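Local coordinates for lysine specific cysteine protease (PDB 3M1H), which is a secreted cysteine protease that cleaves proteins after lysine and may act as a virulence factor, represented here by its K3 cleaved adhesin domain, at residues 79-90 and 137-148. Sequence-based numbering, arbitrary orientation.
Sequences GTLTFWVCAQDA and AQGTWYQKTVQL
Strands 79-87 and 142-148 form an antiparallel pair in one sheet of the jelly-roll β-sandwich of the K3 adhesin domain. Paired backbone bonds link Gly79 with Leu148, Leu81 with Val146, Phe83 with Lys144 and Val85 with Tyr142. On the face bearing Trp84, Gln143 lies over the indole, its CB 3.5 Å from the centroid of the six-membered ring and 7° off the normal. With CG anti to the backbone N (chi1 -163°), the amide stacks on the ring, the planes 27° apart, and NE2 reaches a water shared with Thr82 OG1. Farther along, Thr80 OG1 donates to Gln147 OE1 (2.9 Å). On the opposite face, Lys144 CB rests on the Phe83 ring, 3.9 Å from its centroid, while Val146 CG2 meets the ring edge. Cys86 SG sits centrally over the six-membered ring of Trp141, 3.5 Å from its centroid, a sulfur-aromatic contact. Past the last bridge, Gly139 N of the loop leading into strand 142-148 bonds to Ala87 O (2.8 Å) at the end of strand 79-87. Gln138 NE2, which also donates to Ala42 O, gives a nearly straight bond to Gln88 OE1, itself an acceptor for Asn169. Trp141 lies close to the calcium ligand Asp171. Strand 167-177 hydrogen-bonds to the other edge of strand 79-87; Phe83 and Leu81 pack against strand 96-102 of the second sheet, and Lys144 NZ forms a salt bridge with Glu118.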
loop_
_atom_site.group_PDB
_atom_site.type_symbol
_atom_site.label_atom_id
_atom_site.label_comp_id
_atom_site.label_asym_id
_atom_site.label_seq_id
_atom_site.Cartn_x
_atom_site.Cartn_y
_atom_site.Cartn_z
ATOM N N GLY A 79 13.440 10.872 10.101
ATOM C CA GLY A 79 13.505 10.848 8.647
ATOM C C GLY A 79 12.215 11.234 7.967
ATOM O O GLY A 79 11.242 11.670 8.599
ATOM N N THR A 80 12.203 11.089 6.632
ATOM C CA THR A 80 11.072 11.488 5.800
ATOM C C THR A 80 10.759 10.356 4.823
ATOM O O THR A 80 11.674 9.867 4.122
ATOM C CB THR A 80 11.330 12.767 4.986
ATOM O OG1 THR A 80 11.780 13.792 5.891
ATOM C CG2 THR A 80 10.041 13.215 4.224
ATOM N N LEU A 81 9.484 9.976 4.821
ATOM C CA LEU A 81 8.940 8.997 3.893
ATOM C C LEU A 81 8.228 9.726 2.783
ATOM O O LEU A 81 7.380 10.602 3.053
ATOM C CB LEU A 81 7.937 8.083 4.614
ATOM C CG LEU A 81 7.016 7.192 3.784
ATOM C CD1 LEU A 81 7.796 6.086 3.110
ATOM C CD2 LEU A 81 5.874 6.581 4.637
ATOM N N THR A 82 8.500 9.331 1.536
ATOM C CA THR A 82 7.636 9.653 0.409
ATOM C C THR A 82 7.291 8.389 -0.344
ATOM O O THR A 82 8.048 7.419 -0.353
ATOM C CB THR A 82 8.257 10.661 -0.596
ATOM O OG1 THR A 82 9.444 10.104 -1.163
ATOM C CG2 THR A 82 8.638 11.960 0.089
ATOM N N PHE A 83 6.111 8.409 -0.931
ATOM C CA PHE A 83 5.607 7.278 -1.695
ATOM C C PHE A 83 4.520 7.750 -2.627
ATOM O O PHE A 83 3.969 8.855 -2.454
ATOM C CB PHE A 83 5.122 6.140 -0.781
ATOM C CG PHE A 83 3.932 6.490 0.097
ATOM C CD1 PHE A 83 2.645 6.285 -0.343
ATOM C CD2 PHE A 83 4.131 7.066 1.343
ATOM C CE1 PHE A 83 1.542 6.610 0.465
ATOM C CE2 PHE A 83 3.015 7.372 2.166
ATOM C CZ PHE A 83 1.756 7.164 1.713
ATOM N N TRP A 84 4.185 6.896 -3.589
ATOM C CA TRP A 84 3.116 7.175 -4.532
ATOM C C TRP A 84 1.984 6.161 -4.382
ATOM O O TRP A 84 2.236 4.948 -4.168
ATOM C CB TRP A 84 3.647 7.165 -5.951
ATOM C CG TRP A 84 4.665 8.239 -6.244
ATOM C CD1 TRP A 84 5.984 8.250 -5.901
ATOM C CD2 TRP A 84 4.422 9.438 -6.973
ATOM N NE1 TRP A 84 6.583 9.411 -6.377
ATOM C CE2 TRP A 84 5.645 10.141 -7.047
ATOM C CE3 TRP A 84 3.290 9.983 -7.572
ATOM C CZ2 TRP A 84 5.747 11.364 -7.706
ATOM C CZ3 TRP A 84 3.394 11.209 -8.209
ATOM C CH2 TRP A 84 4.629 11.875 -8.266
ATOM N N VAL A 85 0.751 6.653 -4.502
ATOM C CA VAL A 85 -0.440 5.842 -4.283
ATOM C C VAL A 85 -1.464 6.144 -5.349
ATOM O O VAL A 85 -1.561 7.296 -5.801
ATOM C CB VAL A 85 -1.022 6.052 -2.874
ATOM C CG1 VAL A 85 -1.423 7.513 -2.621
ATOM C CG2 VAL A 85 -2.216 5.147 -2.618
ATOM N N CYS A 86 -2.200 5.127 -5.805
ATOM C CA CYS A 86 -3.376 5.380 -6.611
ATOM C C CYS A 86 -4.412 4.285 -6.427
ATOM O O CYS A 86 -4.096 3.173 -5.962
ATOM C CB CYS A 86 -3.019 5.512 -8.103
ATOM S SG CYS A 86 -2.651 3.988 -9.015
ATOM N N ALA A 87 -5.640 4.588 -6.842
ATOM C CA ALA A 87 -6.652 3.601 -6.977
ATOM C C ALA A 87 -6.484 2.882 -8.293
ATOM O O ALA A 87 -6.358 3.521 -9.357
ATOM C CB ALA A 87 -8.059 4.295 -6.909
ATOM N N GLN A 88 -6.526 1.560 -8.312
ATOM C CA GLN A 88 -6.414 0.868 -9.606
ATOM C C GLN A 88 -7.573 1.129 -10.592
ATOM O O GLN A 88 -7.374 1.209 -11.790
ATOM C CB GLN A 88 -6.232 -0.657 -9.426
ATOM C CG GLN A 88 -6.220 -1.424 -10.736
ATOM C CD GLN A 88 -5.099 -1.007 -11.667
ATOM O OE1 GLN A 88 -4.157 -0.364 -11.220
ATOM N NE2 GLN A 88 -5.193 -1.363 -12.945
ATOM N N ASP A 89 -8.781 1.273 -10.046
ATOM C CA ASP A 89 -9.928 1.661 -10.846
ATOM C C ASP A 89 -10.329 3.065 -10.419
ATOM O O ASP A 89 -10.846 3.224 -9.323
ATOM C CB ASP A 89 -11.068 0.657 -10.633
ATOM C CG ASP A 89 -12.208 0.836 -11.633
ATOM O OD1 ASP A 89 -12.408 1.972 -12.127
ATOM O OD2 ASP A 89 -12.909 -0.164 -11.895
ATOM N N ALA A 90 -10.087 4.064 -11.278
ATOM C CA ALA A 90 -10.445 5.451 -10.964
ATOM C C ALA A 90 -11.916 5.605 -10.565
ATOM O O ALA A 90 -12.244 6.563 -9.885
ATOM C CB ALA A 90 -10.131 6.379 -12.152
ATOM N N ALA A 137 -9.944 3.454 -16.745
ATOM C CA ALA A 137 -8.682 4.104 -16.450
ATOM C C ALA A 137 -8.242 3.828 -15.022
ATOM O O ALA A 137 -9.047 3.655 -14.093
ATOM C CB ALA A 137 -8.777 5.597 -16.705
ATOM N N GLN A 138 -6.938 3.792 -14.857
ATOM C CA GLN A 138 -6.355 3.826 -13.542
ATOM C C GLN A 138 -6.547 5.202 -12.891
ATOM O O GLN A 138 -6.604 6.232 -13.580
ATOM C CB GLN A 138 -4.862 3.471 -13.726
ATOM C CG GLN A 138 -4.182 2.841 -12.598
ATOM C CD GLN A 138 -2.705 2.580 -12.897
ATOM O OE1 GLN A 138 -2.011 3.412 -13.481
ATOM N NE2 GLN A 138 -2.217 1.434 -12.442
ATOM N N GLY A 139 -6.615 5.236 -11.573
ATOM C CA GLY A 139 -6.644 6.482 -10.850
ATOM C C GLY A 139 -5.319 7.200 -11.013
ATOM O O GLY A 139 -4.293 6.584 -11.322
ATOM N N THR A 140 -5.350 8.497 -10.746
ATOM C CA THR A 140 -4.155 9.312 -10.739
ATOM C C THR A 140 -3.198 8.893 -9.614
ATOM O O THR A 140 -3.601 8.642 -8.490
ATOM C CB THR A 140 -4.496 10.804 -10.539
ATOM O OG1 THR A 140 -5.457 11.212 -11.515
ATOM C CG2 THR A 140 -3.232 11.675 -10.669
ATOM N N TRP A 141 -1.914 8.789 -9.946
ATOM C CA TRP A 141 -0.871 8.616 -8.953
ATOM C C TRP A 141 -0.627 9.930 -8.241
ATOM O O TRP A 141 -0.374 10.964 -8.894
ATOM C CB TRP A 141 0.438 8.153 -9.587
ATOM C CG TRP A 141 0.413 6.716 -10.077
ATOM C CD1 TRP A 141 0.165 6.280 -11.355
ATOM C CD2 TRP A 141 0.688 5.550 -9.305
ATOM N NE1 TRP A 141 0.260 4.912 -11.418
ATOM C CE2 TRP A 141 0.570 4.437 -10.171
ATOM C CE3 TRP A 141 0.994 5.328 -7.956
ATOM C CZ2 TRP A 141 0.758 3.128 -9.733
ATOM C CZ3 TRP A 141 1.192 4.021 -7.522
ATOM C CH2 TRP A 141 1.054 2.946 -8.413
ATOM N N TYR A 142 -0.609 9.867 -6.916
ATOM C CA TYR A 142 -0.336 11.009 -6.063
ATOM C C TYR A 142 0.804 10.684 -5.131
ATOM O O TYR A 142 0.855 9.573 -4.563
ATOM C CB TYR A 142 -1.576 11.340 -5.221
ATOM C CG TYR A 142 -2.722 11.915 -6.013
ATOM C CD1 TYR A 142 -2.739 13.262 -6.356
ATOM C CD2 TYR A 142 -3.798 11.127 -6.383
ATOM C CE1 TYR A 142 -3.795 13.806 -7.058
ATOM C CE2 TYR A 142 -4.859 11.648 -7.099
ATOM C CZ TYR A 142 -4.855 12.988 -7.441
ATOM O OH TYR A 142 -5.904 13.514 -8.153
ATOM N N GLN A 143 1.739 11.629 -4.986
ATOM C CA GLN A 143 2.816 11.469 -4.015
ATOM C C GLN A 143 2.418 11.988 -2.643
ATOM O O GLN A 143 1.821 13.081 -2.541
ATOM C CB GLN A 143 4.112 12.182 -4.474
ATOM C CG GLN A 143 5.328 11.693 -3.718
ATOM C CD GLN A 143 6.607 12.348 -4.156
ATOM O OE1 GLN A 143 6.599 13.529 -4.496
ATOM N NE2 GLN A 143 7.705 11.598 -4.155
ATOM N N LYS A 144 2.734 11.216 -1.613
ATOM C CA LYS A 144 2.477 11.554 -0.212
ATOM C C LYS A 144 3.786 11.667 0.536
ATOM O O LYS A 144 4.779 10.991 0.185
ATOM C CB LYS A 144 1.605 10.477 0.469
ATOM C CG LYS A 144 0.324 10.105 -0.252
ATOM C CD LYS A 144 -0.702 11.215 -0.122
ATOM C CE LYS A 144 -1.823 10.995 -1.100
ATOM N NZ LYS A 144 -2.928 11.988 -0.868
ATOM N N THR A 145 3.815 12.534 1.551
ATOM C CA THR A 145 4.993 12.785 2.363
ATOM C C THR A 145 4.621 12.657 3.823
ATOM O O THR A 145 3.633 13.268 4.255
ATOM C CB THR A 145 5.589 14.187 2.060
ATOM O OG1 THR A 145 5.940 14.254 0.671
ATOM C CG2 THR A 145 6.819 14.475 2.893
ATOM N N VAL A 146 5.357 11.819 4.547
ATOM C CA VAL A 146 5.092 11.560 5.970
ATOM C C VAL A 146 6.384 11.711 6.766
ATOM O O VAL A 146 7.413 11.160 6.427
ATOM C CB VAL A 146 4.547 10.127 6.162
ATOM C CG1 VAL A 146 4.298 9.850 7.624
ATOM C CG2 VAL A 146 3.302 9.880 5.319
ATOM N N GLN A 147 6.362 12.481 7.840
ATOM C CA GLN A 147 7.530 12.609 8.680
ATOM C C GLN A 147 7.615 11.472 9.693
ATOM O O GLN A 147 6.604 11.108 10.285
ATOM C CB GLN A 147 7.526 13.971 9.395
ATOM C CG GLN A 147 7.387 15.163 8.442
ATOM C CD GLN A 147 8.485 15.227 7.360
ATOM O OE1 GLN A 147 9.601 14.766 7.559
ATOM N NE2 GLN A 147 8.136 15.796 6.190
ATOM N N LEU A 148 8.803 10.917 9.843
ATOM C CA LEU A 148 9.059 9.742 10.683
ATOM C C LEU A 148 9.844 10.142 11.938
ATOM O O LEU A 148 10.906 10.740 11.852
ATOM C CB LEU A 148 9.830 8.641 9.933
ATOM C CG LEU A 148 9.214 8.128 8.630
ATOM C CD1 LEU A 148 10.154 7.149 7.959
ATOM C CD2 LEU A 148 7.796 7.548 8.820
HETATM O O HOH W 1 8.731 8.795 -3.466
HETATM O O HOH W 2 -5.919 7.454 -7.531
HETATM O O HOH W 3 -10.880 1.336 -14.328
#